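Local coordinates for CRISPR protein (Archaeoglobus fulgidus, PDB 4MJK) that probably serves as the Cas5 subunit of a type I-A Cascade, the CRISPR complex that carries guide RNA to matching foreign DNA, at residues 75-80 with 230-235; 120-125 with 234-239; 27-32 with 197-202. One frame throughout, in Å; residues are numbered along the deposited sequence.

Contact 1: 75-80 with 230-235; sequences NCTPLR and IPIMTS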
loop_
_atom_site.group_PDB
_atom_site.type_symbol
_atom_site.label_atom_id
_atom_site.label_comp_id
_atom_site.label_asym_id
_atom_site.label_seq_id
_atom_site.Cartn_x
_atom_site.Cartn_y
_atom_site.Cartn_z
ATOM N N ASN A 75 -1.658 -15.190 -4.431
ATOM C CA ASN A 75 -2.810 -14.939 -3.569
ATOM C C ASN A 75 -3.274 -13.490 -3.606
ATOM O O ASN A 75 -3.861 -12.996 -2.650
ATOM C CB ASN A 75 -2.454 -15.284 -2.122
ATOM C CG ASN A 75 -1.464 -14.304 -1.537
ATOM O OD1 ASN A 75 -0.771 -13.604 -2.278
ATOM N ND2 ASN A 75 -1.416 -14.210 -0.217
ATOM N N CYS A 76 -3.000 -12.793 -4.697
ATOM C CA CYS A 76 -3.271 -11.365 -4.708
ATOM C C CYS A 76 -3.640 -10.869 -6.095
ATOM O O CYS A 76 -3.458 -11.567 -7.105
ATOM C CB CYS A 76 -2.076 -10.576 -4.143
ATOM S SG CYS A 76 -0.544 -10.683 -5.123
ATOM N N THR A 77 -4.178 -9.658 -6.125
ATOM C CA THR A 77 -4.587 -9.031 -7.368
ATOM C C THR A 77 -4.107 -7.563 -7.308
ATOM O O THR A 77 -4.249 -6.886 -6.278
ATOM C CB THR A 77 -6.130 -9.150 -7.549
ATOM O OG1 THR A 77 -6.497 -8.901 -8.921
ATOM C CG2 THR A 77 -6.841 -8.168 -6.663
ATOM N N PRO A 78 -3.499 -7.072 -8.393
ATOM C CA PRO A 78 -2.952 -5.702 -8.354
ATOM C C PRO A 78 -4.039 -4.646 -8.447
ATOM O O PRO A 78 -5.070 -4.850 -9.092
ATOM C CB PRO A 78 -2.066 -5.631 -9.602
ATOM C CG PRO A 78 -1.947 -7.091 -10.102
ATOM C CD PRO A 78 -3.202 -7.757 -9.660
ATOM N N LEU A 79 -3.818 -3.511 -7.802
ATOM C CA LEU A 79 -4.762 -2.411 -7.911
ATOM C C LEU A 79 -3.922 -1.180 -8.206
ATOM O O LEU A 79 -3.275 -0.647 -7.316
ATOM C CB LEU A 79 -5.550 -2.254 -6.597
ATOM C CG LEU A 79 -6.559 -1.109 -6.533
ATOM C CD1 LEU A 79 -7.700 -1.340 -7.513
ATOM C CD2 LEU A 79 -7.102 -0.932 -5.096
ATOM N N ARG A 80 -3.886 -0.769 -9.468
ATOM C CA ARG A 80 -3.021 0.332 -9.868
ATOM C C ARG A 80 -3.601 1.631 -9.330
ATOM O O ARG A 80 -4.819 1.762 -9.201
ATOM C CB ARG A 80 -2.907 0.391 -11.388
ATOM C CG ARG A 80 -2.362 -0.883 -12.003
ATOM C CD ARG A 80 -2.537 -0.855 -13.508
ATOM N NE ARG A 80 -3.946 -0.776 -13.871
ATOM C CZ ARG A 80 -4.388 -0.429 -15.075
ATOM N NH1 ARG A 80 -3.522 -0.121 -16.040
ATOM N NH2 ARG A 80 -5.693 -0.376 -15.314
ATOM N N ILE A 230 0.288 -11.174 -19.025
ATOM C CA ILE A 230 0.453 -11.315 -17.578
ATOM C C ILE A 230 -0.839 -11.833 -16.977
ATOM O O ILE A 230 -1.931 -11.383 -17.353
ATOM C CB ILE A 230 0.822 -9.957 -16.896
ATOM C CG1 ILE A 230 -0.153 -8.856 -17.325
ATOM C CG2 ILE A 230 2.257 -9.544 -17.267
ATOM C CD1 ILE A 230 -0.011 -7.533 -16.574
ATOM N N PRO A 231 -0.733 -12.781 -16.039
ATOM C CA PRO A 231 -1.962 -13.306 -15.440
ATOM C C PRO A 231 -2.462 -12.406 -14.304
ATOM O O PRO A 231 -1.657 -11.839 -13.548
ATOM C CB PRO A 231 -1.519 -14.657 -14.887
ATOM C CG PRO A 231 -0.076 -14.425 -14.479
ATOM C CD PRO A 231 0.475 -13.449 -15.517
ATOM N N ILE A 232 -3.783 -12.290 -14.203
ATOM C CA ILE A 232 -4.436 -11.506 -13.169
ATOM C C ILE A 232 -5.450 -12.422 -12.485
ATOM O O ILE A 232 -6.447 -12.841 -13.076
ATOM C CB ILE A 232 -5.172 -10.282 -13.743
ATOM C CG1 ILE A 232 -4.229 -9.405 -14.595
ATOM C CG2 ILE A 232 -5.874 -9.506 -12.616
ATOM C CD1 ILE A 232 -3.357 -8.499 -13.819
HETATM N N MSE A 233 -5.160 -12.743 -11.237
HETATM C CA MSE A 233 -5.963 -13.655 -10.448
HETATM C C MSE A 233 -7.241 -12.947 -10.018
HETATM O O MSE A 233 -7.188 -11.812 -9.542
HETATM C CB MSE A 233 -5.130 -14.027 -9.218
HETATM C CG MSE A 233 -5.625 -15.154 -8.375
HETATM SE SE MSE A 233 -4.204 -15.593 -7.101
HETATM C CE MSE A 233 -3.540 -17.223 -7.958
ATOM N N THR A 234 -8.387 -13.597 -10.196
ATOM C CA THR A 234 -9.661 -13.011 -9.778
ATOM C C THR A 234 -10.253 -13.724 -8.566
ATOM O O THR A 234 -11.214 -13.248 -7.968
ATOM C CB THR A 234 -10.700 -13.023 -10.914
ATOM O OG1 THR A 234 -10.792 -14.338 -11.473
ATOM C CG2 THR A 234 -10.304 -12.044 -12.006
ATOM N N SER A 235 -9.680 -14.866 -8.213
ATOM C CA SER A 235 -10.161 -15.653 -7.088
ATOM C C SER A 235 -8.993 -16.406 -6.502
ATOM O O SER A 235 -8.085 -16.831 -7.229
ATOM C CB SER A 235 -11.240 -16.644 -7.550
ATOM O OG SER A 235 -11.380 -17.736 -6.645
HETATM O O HOH W 1 -3.069 -11.256 -9.850
#
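Met-233, deposited as selenomethionine, meets Cys-76 and Asn-75 with its side chain. Its CB rests 3.6 Å from the carbonyl O of Cys-76. From there CG stands anti to the backbone N (chi1 -169°), and the extended chain carries SE to the preceding residue, 3.7 Å from the backbone N of Asn-75 and close to its CA. The bend at chi3 then sets the terminal CE farther from Asn-75 than the selenium is. The contact joins an outer strand of a three-stranded antiparallel sheet, 76-80, to the loop that continues strand 225-231 of a second such sheet, within a Cas5 protein of the RAMP group. No backbone hydrogen bond joins the two segments directly; water 1 spans them, giving a proton to Cys-76 O (2.8 Å) and accepting from Met-233 N (2.9 Å). One residue on, Thr-77 OG1, anti to its own backbone N, donates to Met-233 O at 3.1 Å, with a C=O...donor angle of 165°. The same hydroxyl oxygen lies 3.8 Å from Ile-232 CG2, the two side chains crossing at about a right angle. Beyond it, Ile-232 CD1 reaches Pro-78 CG at 4.2 Å, an apolar touch.

Contact 2: 120-125 with 234-239; sequences SLNDEA and TSIFST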
loop_
_atom_site.group_PDB
_atom_site.type_symbol
_atom_site.label_atom_id
_atom_site.label_comp_id
_atom_site.label_asym_id
_atom_site.label_seq_id
_atom_site.Cartn_x
_atom_site.Cartn_y
_atom_site.Cartn_z
ATOM N N SER A 120 -4.335 -8.623 -1.227
ATOM C CA SER A 120 -4.422 -10.036 -0.939
ATOM C C SER A 120 -5.865 -10.534 -1.014
ATOM O O SER A 120 -6.811 -9.836 -0.623
ATOM C CB SER A 120 -3.840 -10.333 0.435
ATOM O OG SER A 120 -3.890 -11.726 0.685
ATOM N N LEU A 121 -6.022 -11.755 -1.512
ATOM C CA LEU A 121 -7.325 -12.401 -1.592
ATOM C C LEU A 121 -7.578 -13.302 -0.382
ATOM O O LEU A 121 -8.639 -13.908 -0.267
ATOM C CB LEU A 121 -7.434 -13.223 -2.882
ATOM C CG LEU A 121 -7.310 -12.351 -4.128
ATOM C CD1 LEU A 121 -7.189 -13.194 -5.398
ATOM C CD2 LEU A 121 -8.479 -11.366 -4.208
ATOM N N ASN A 122 -6.603 -13.404 0.506
ATOM C CA ASN A 122 -6.812 -14.139 1.749
ATOM C C ASN A 122 -6.176 -13.356 2.893
ATOM O O ASN A 122 -5.855 -12.181 2.725
ATOM C CB ASN A 122 -6.284 -15.582 1.651
ATOM C CG ASN A 122 -4.780 -15.650 1.437
ATOM O OD1 ASN A 122 -4.084 -14.638 1.490
ATOM N ND2 ASN A 122 -4.271 -16.855 1.196
ATOM N N ASP A 123 -5.984 -13.974 4.052
ATOM C CA ASP A 123 -5.484 -13.198 5.191
ATOM C C ASP A 123 -3.967 -13.097 5.227
ATOM O O ASP A 123 -3.402 -12.539 6.163
ATOM C CB ASP A 123 -6.020 -13.726 6.532
ATOM C CG ASP A 123 -7.306 -13.031 6.965
ATOM O OD1 ASP A 123 -8.274 -13.014 6.175
ATOM O OD2 ASP A 123 -7.350 -12.492 8.098
ATOM N N GLU A 124 -3.298 -13.620 4.209
ATOM C CA GLU A 124 -1.841 -13.508 4.174
ATOM C C GLU A 124 -1.403 -12.242 3.462
ATOM O O GLU A 124 -2.172 -11.630 2.717
ATOM C CB GLU A 124 -1.226 -14.692 3.444
ATOM C CG GLU A 124 -1.635 -16.044 3.960
ATOM C CD GLU A 124 -0.859 -17.137 3.268
ATOM O OE1 GLU A 124 -1.274 -17.560 2.162
ATOM O OE2 GLU A 124 0.186 -17.551 3.819
ATOM N N ALA A 125 -0.152 -11.862 3.684
ATOM C CA ALA A 125 0.461 -10.785 2.926
ATOM C C ALA A 125 0.467 -11.190 1.441
ATOM O O ALA A 125 0.516 -12.367 1.113
ATOM C CB ALA A 125 1.873 -10.549 3.424
ATOM N N THR A 234 -8.387 -13.597 -10.196
ATOM C CA THR A 234 -9.661 -13.011 -9.778
ATOM C C THR A 234 -10.253 -13.724 -8.566
ATOM O O THR A 234 -11.214 -13.248 -7.968
ATOM C CB THR A 234 -10.700 -13.023 -10.914
ATOM O OG1 THR A 234 -10.792 -14.338 -11.473
ATOM C CG2 THR A 234 -10.304 -12.044 -12.006
ATOM N N SER A 235 -9.680 -14.866 -8.213
ATOM C CA SER A 235 -10.161 -15.653 -7.088
ATOM C C SER A 235 -8.993 -16.406 -6.502
ATOM O O SER A 235 -8.085 -16.831 -7.229
ATOM C CB SER A 235 -11.240 -16.644 -7.550
ATOM O OG SER A 235 -11.380 -17.736 -6.645
ATOM N N ILE A 236 -9.017 -16.584 -5.185
ATOM C CA ILE A 236 -7.957 -17.311 -4.501
ATOM C C ILE A 236 -7.830 -18.738 -5.045
ATOM O O ILE A 236 -6.775 -19.360 -4.938
ATOM C CB ILE A 236 -8.196 -17.331 -2.969
ATOM C CG1 ILE A 236 -6.983 -17.898 -2.230
ATOM C CG2 ILE A 236 -9.479 -18.105 -2.623
ATOM C CD1 ILE A 236 -5.723 -17.064 -2.386
ATOM N N PHE A 237 -8.896 -19.256 -5.645
ATOM C CA PHE A 237 -8.884 -20.656 -6.082
ATOM C C PHE A 237 -8.627 -20.852 -7.577
ATOM O O PHE A 237 -8.351 -21.965 -8.018
ATOM C CB PHE A 237 -10.173 -21.377 -5.668
ATOM C CG PHE A 237 -10.414 -21.369 -4.188
ATOM C CD1 PHE A 237 -9.489 -21.929 -3.325
ATOM C CD2 PHE A 237 -11.551 -20.793 -3.662
ATOM C CE1 PHE A 237 -9.702 -21.928 -1.943
ATOM C CE2 PHE A 237 -11.768 -20.779 -2.284
ATOM C CZ PHE A 237 -10.832 -21.350 -1.429
ATOM N N SER A 238 -8.704 -19.781 -8.354
ATOM C CA SER A 238 -8.492 -19.906 -9.796
ATOM C C SER A 238 -7.205 -19.225 -10.247
ATOM O O SER A 238 -7.147 -18.003 -10.344
ATOM C CB SER A 238 -9.677 -19.321 -10.564
ATOM O OG SER A 238 -9.815 -17.933 -10.278
ATOM N N THR A 239 -6.176 -20.019 -10.516
ATOM C CA THR A 239 -4.946 -19.504 -11.101
ATOM C C THR A 239 -5.100 -19.342 -12.627
ATOM O O THR A 239 -5.450 -20.290 -13.330
ATOM C CB THR A 239 -3.767 -20.433 -10.769
ATOM O OG1 THR A 239 -2.662 -20.151 -11.637
ATOM C CG2 THR A 239 -4.171 -21.880 -10.958
#
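Leu-121, the first residue of 120-125 to touch 234-239, meets the other loop at its backbone, around the Ser-235 to Ile-236 peptide. Leu-121 CD1 sits 3.8 Å from Ser-235 C and almost as near to Ile-236 N, so one methyl lies against that peptide group. Nearer the main chain, Leu-121 CB faces Ile-236 CB at 4.2 Å, close to where the two backbones approach each other most nearly. The leucine also packs on Phe-108 of the second subunit, which places this contact beside the dimer interface. Next comes Asn-122, whose CG occupies the crowded position between backbone N and carbonyl carbon (chi1 63°). The two side chains, Asn-122 and Ile-236, cross at about a right angle, and Asn-122 ND2 is 3.9 Å from Ile-236 CD1; this is a van der Waals touch, for the two loops share no hydrogen bond. The amide is held from its own side. OD1 accepts from Glu-124 N at 3.0 Å, the donor standing well above the carbonyl plane, and also from Asn-75 ND2. ND2 in turn donates to the anti lone pair of Glu-124 OE1 at 3.2 Å, which should restrain the rotation of the amide. Across the contact, the CG2 branch of Ile-236 lies over the centre of the Phe-237 ring, 3.4 Å above its plane. Two surface turns thus meet: an Asx turn at Asn-122, and a type I beta turn from Ser-235 to Ser-238 with an ST turn, Ser-235 OG accepting from Phe-237 N.

Contact 3: 27-32 with 197-202; sequences SFYYPP and EFEVYL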
loop_
_atom_site.group_PDB
_atom_site.type_symbol
_atom_site.label_atom_id
_atom_site.label_comp_id
_atom_site.label_asym_id
_atom_site.label_seq_id
_atom_site.Cartn_x
_atom_site.Cartn_y
_atom_site.Cartn_z
ATOM N N SER A 27 1.423 2.638 -16.592
ATOM C CA SER A 27 1.241 2.109 -15.237
ATOM C C SER A 27 1.479 0.596 -15.298
ATOM O O SER A 27 1.526 0.012 -16.388
ATOM C CB SER A 27 -0.158 2.412 -14.724
ATOM O OG SER A 27 -1.130 1.844 -15.581
ATOM N N PHE A 28 1.650 -0.036 -14.143
ATOM C CA PHE A 28 2.085 -1.433 -14.123
ATOM C C PHE A 28 1.206 -2.269 -13.213
ATOM O O PHE A 28 1.039 -1.944 -12.042
ATOM C CB PHE A 28 3.517 -1.551 -13.599
ATOM C CG PHE A 28 4.566 -0.982 -14.507
ATOM C CD1 PHE A 28 4.647 -1.369 -15.835
ATOM C CD2 PHE A 28 5.493 -0.061 -14.019
ATOM C CE1 PHE A 28 5.625 -0.839 -16.672
ATOM C CE2 PHE A 28 6.469 0.472 -14.844
ATOM C CZ PHE A 28 6.537 0.083 -16.170
ATOM N N TYR A 29 0.670 -3.365 -13.730
ATOM C CA TYR A 29 0.049 -4.354 -12.849
ATOM C C TYR A 29 1.131 -5.026 -11.981
ATOM O O TYR A 29 0.907 -5.303 -10.791
ATOM C CB TYR A 29 -0.712 -5.407 -13.661
ATOM C CG TYR A 29 -1.985 -4.913 -14.316
ATOM C CD1 TYR A 29 -3.165 -4.792 -13.586
ATOM C CD2 TYR A 29 -2.017 -4.598 -15.672
ATOM C CE1 TYR A 29 -4.344 -4.354 -14.190
ATOM C CE2 TYR A 29 -3.197 -4.166 -16.287
ATOM C CZ TYR A 29 -4.349 -4.045 -15.537
ATOM O OH TYR A 29 -5.517 -3.619 -16.122
ATOM N N TYR A 30 2.309 -5.273 -12.563
ATOM C CA TYR A 30 3.375 -5.975 -11.834
ATOM C C TYR A 30 4.722 -5.277 -11.894
ATOM O O TYR A 30 4.986 -4.511 -12.806
ATOM C CB TYR A 30 3.567 -7.390 -12.390
ATOM C CG TYR A 30 2.409 -8.299 -12.128
ATOM C CD1 TYR A 30 2.203 -8.833 -10.860
ATOM C CD2 TYR A 30 1.510 -8.626 -13.146
ATOM C CE1 TYR A 30 1.131 -9.665 -10.605
ATOM C CE2 TYR A 30 0.438 -9.459 -12.900
ATOM C CZ TYR A 30 0.257 -9.983 -11.618
ATOM O OH TYR A 30 -0.811 -10.821 -11.340
ATOM N N PRO A 31 5.612 -5.581 -10.936
ATOM C CA PRO A 31 6.965 -5.025 -11.042
ATOM C C PRO A 31 7.606 -5.469 -12.352
ATOM O O PRO A 31 7.573 -6.659 -12.669
ATOM C CB PRO A 31 7.706 -5.682 -9.867
ATOM C CG PRO A 31 6.634 -6.007 -8.888
ATOM C CD PRO A 31 5.462 -6.438 -9.748
ATOM N N PRO A 32 8.168 -4.523 -13.114
ATOM C CA PRO A 32 8.845 -4.895 -14.366
ATOM C C PRO A 32 9.990 -5.880 -14.138
ATOM O O PRO A 32 10.606 -5.884 -13.070
ATOM C CB PRO A 32 9.381 -3.558 -14.887
ATOM C CG PRO A 32 8.424 -2.526 -14.293
ATOM C CD PRO A 32 8.114 -3.058 -12.915
ATOM N N GLU A 197 -3.782 -10.068 -19.032
ATOM C CA GLU A 197 -3.647 -8.712 -19.524
ATOM C C GLU A 197 -2.397 -8.571 -20.404
ATOM O O GLU A 197 -1.705 -9.556 -20.653
ATOM C CB GLU A 197 -3.605 -7.744 -18.343
ATOM C CG GLU A 197 -4.951 -7.102 -18.058
ATOM C CD GLU A 197 -5.231 -5.925 -18.979
ATOM O OE1 GLU A 197 -6.251 -5.235 -18.760
ATOM O OE2 GLU A 197 -4.431 -5.686 -19.919
ATOM N N PHE A 198 -2.153 -7.354 -20.889
ATOM C CA PHE A 198 -0.982 -7.010 -21.684
ATOM C C PHE A 198 -0.215 -5.933 -20.922
ATOM O O PHE A 198 -0.817 -5.046 -20.306
ATOM C CB PHE A 198 -1.380 -6.384 -23.034
ATOM C CG PHE A 198 -2.079 -7.325 -23.986
ATOM C CD1 PHE A 198 -1.384 -7.909 -25.035
ATOM C CD2 PHE A 198 -3.428 -7.623 -23.827
ATOM C CE1 PHE A 198 -2.021 -8.768 -25.915
ATOM C CE2 PHE A 198 -4.078 -8.487 -24.709
ATOM C CZ PHE A 198 -3.371 -9.053 -25.752
ATOM N N GLU A 199 1.107 -5.967 -21.003
ATOM C CA GLU A 199 1.887 -4.931 -20.353
ATOM C C GLU A 199 3.221 -4.800 -21.071
ATOM O O GLU A 199 3.810 -5.803 -21.463
ATOM C CB GLU A 199 2.077 -5.283 -18.870
ATOM C CG GLU A 199 2.734 -4.197 -18.025
ATOM C CD GLU A 199 2.100 -4.122 -16.637
ATOM O OE1 GLU A 199 1.029 -3.494 -16.513
ATOM O OE2 GLU A 199 2.662 -4.724 -15.690
ATOM N N VAL A 200 3.681 -3.570 -21.284
ATOM C CA VAL A 200 4.949 -3.350 -21.992
ATOM C C VAL A 200 6.039 -2.929 -21.028
ATOM O O VAL A 200 5.865 -1.955 -20.283
ATOM C CB VAL A 200 4.824 -2.279 -23.101
ATOM C CG1 VAL A 200 6.177 -2.073 -23.795
ATOM C CG2 VAL A 200 3.738 -2.688 -24.101
ATOM N N TYR A 201 7.156 -3.662 -21.047
ATOM C CA TYR A 201 8.272 -3.441 -20.118
ATOM C C TYR A 201 9.557 -3.137 -20.878
ATOM O O TYR A 201 9.654 -3.421 -22.068
ATOM C CB TYR A 201 8.547 -4.715 -19.306
ATOM C CG TYR A 201 7.388 -5.238 -18.474
ATOM C CD1 TYR A 201 6.815 -6.477 -18.745
ATOM C CD2 TYR A 201 6.876 -4.498 -17.415
ATOM C CE1 TYR A 201 5.761 -6.961 -17.987
ATOM C CE2 TYR A 201 5.819 -4.969 -16.652
ATOM C CZ TYR A 201 5.265 -6.206 -16.940
ATOM O OH TYR A 201 4.208 -6.690 -16.188
ATOM N N LEU A 202 10.558 -2.598 -20.181
ATOM C CA LEU A 202 11.930 -2.646 -20.679
ATOM C C LEU A 202 12.380 -4.105 -20.873
ATOM O O LEU A 202 12.117 -4.986 -20.037
ATOM C CB LEU A 202 12.888 -1.888 -19.748
ATOM C CG LEU A 202 12.619 -0.386 -19.562
ATOM C CD1 LEU A 202 13.570 0.241 -18.542
ATOM C CD2 LEU A 202 12.694 0.360 -20.902
#
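Glu-199 sends its carboxylate into the loop 27-32, where both oxygens accept backbone N-H groups. The loop, which leads into helix 33-46, packs on an outer strand, 196-202, of a three-stranded antiparallel sheet in this Cas5 protein. OE1 takes Tyr-29 N at 2.8 Å and OE2 takes Tyr-30 N at 3.2 Å, each through its syn lone pair and with nearly straight N-H bonds (167° and 168°). OE2 is gripped again on its anti side by Tyr-201 OH, 2.6 Å away, which fixes the carboxylate between loop and strand. A leucine in place of Glu-199 would probably leave the N-H groups of Tyr-29 and Tyr-30 without acceptors and the Tyr-201 hydroxyl without its mate. Around this buried group the packing is close. Phe-28 turns its ring edge to Glu-199 CD and Val-200 O, and Pro-32 CG lies over one face toward the rim. The Phe-28 and Tyr-201 rings are near parallel but slid apart, their centroids 5.8 Å from each other, so they barely overlap. Pro-32 CB meets Tyr-201 CD2 at 3.7 Å. The other end, partly exposed, is looser: the Tyr-29 and Glu-197 side chains cross at about a right angle, ring and carboxylate planes 35° apart, and Tyr-29 CE2 is 3.8 Å from Glu-197 CD. The same ring forms a cation-pi pair with Arg-80. The bend of Glu-197 at chi2 brings CD back toward its own strand, and OE2 accepts from Phe-198 N at 3.0 Å through its anti lone pair.

Contacts 1 and 2 are neighbours, their centres about 8 Å apart. Both end on the run 230-239, sharing Thr-234 and Ser-235; Asn-75 O also accepts a probable hydrogen bond from Leu-121 N at 2.7 Å. Contact 3 lies nearer the centre of the chain, its centre about 13 Å from that of contact 1. The two are joined through neighbouring strands 196-202 and 225-231, and by Tyr-30 OH, 2.6 Å from Pro-231 O. Pro-78 CB also packs 3.2 Å from Tyr-29 O. Contacts 2 and 3 do not touch, their nearest atoms being about 8 Å apart. The second subunit reaches contacts 1 and 2 but not contact 3.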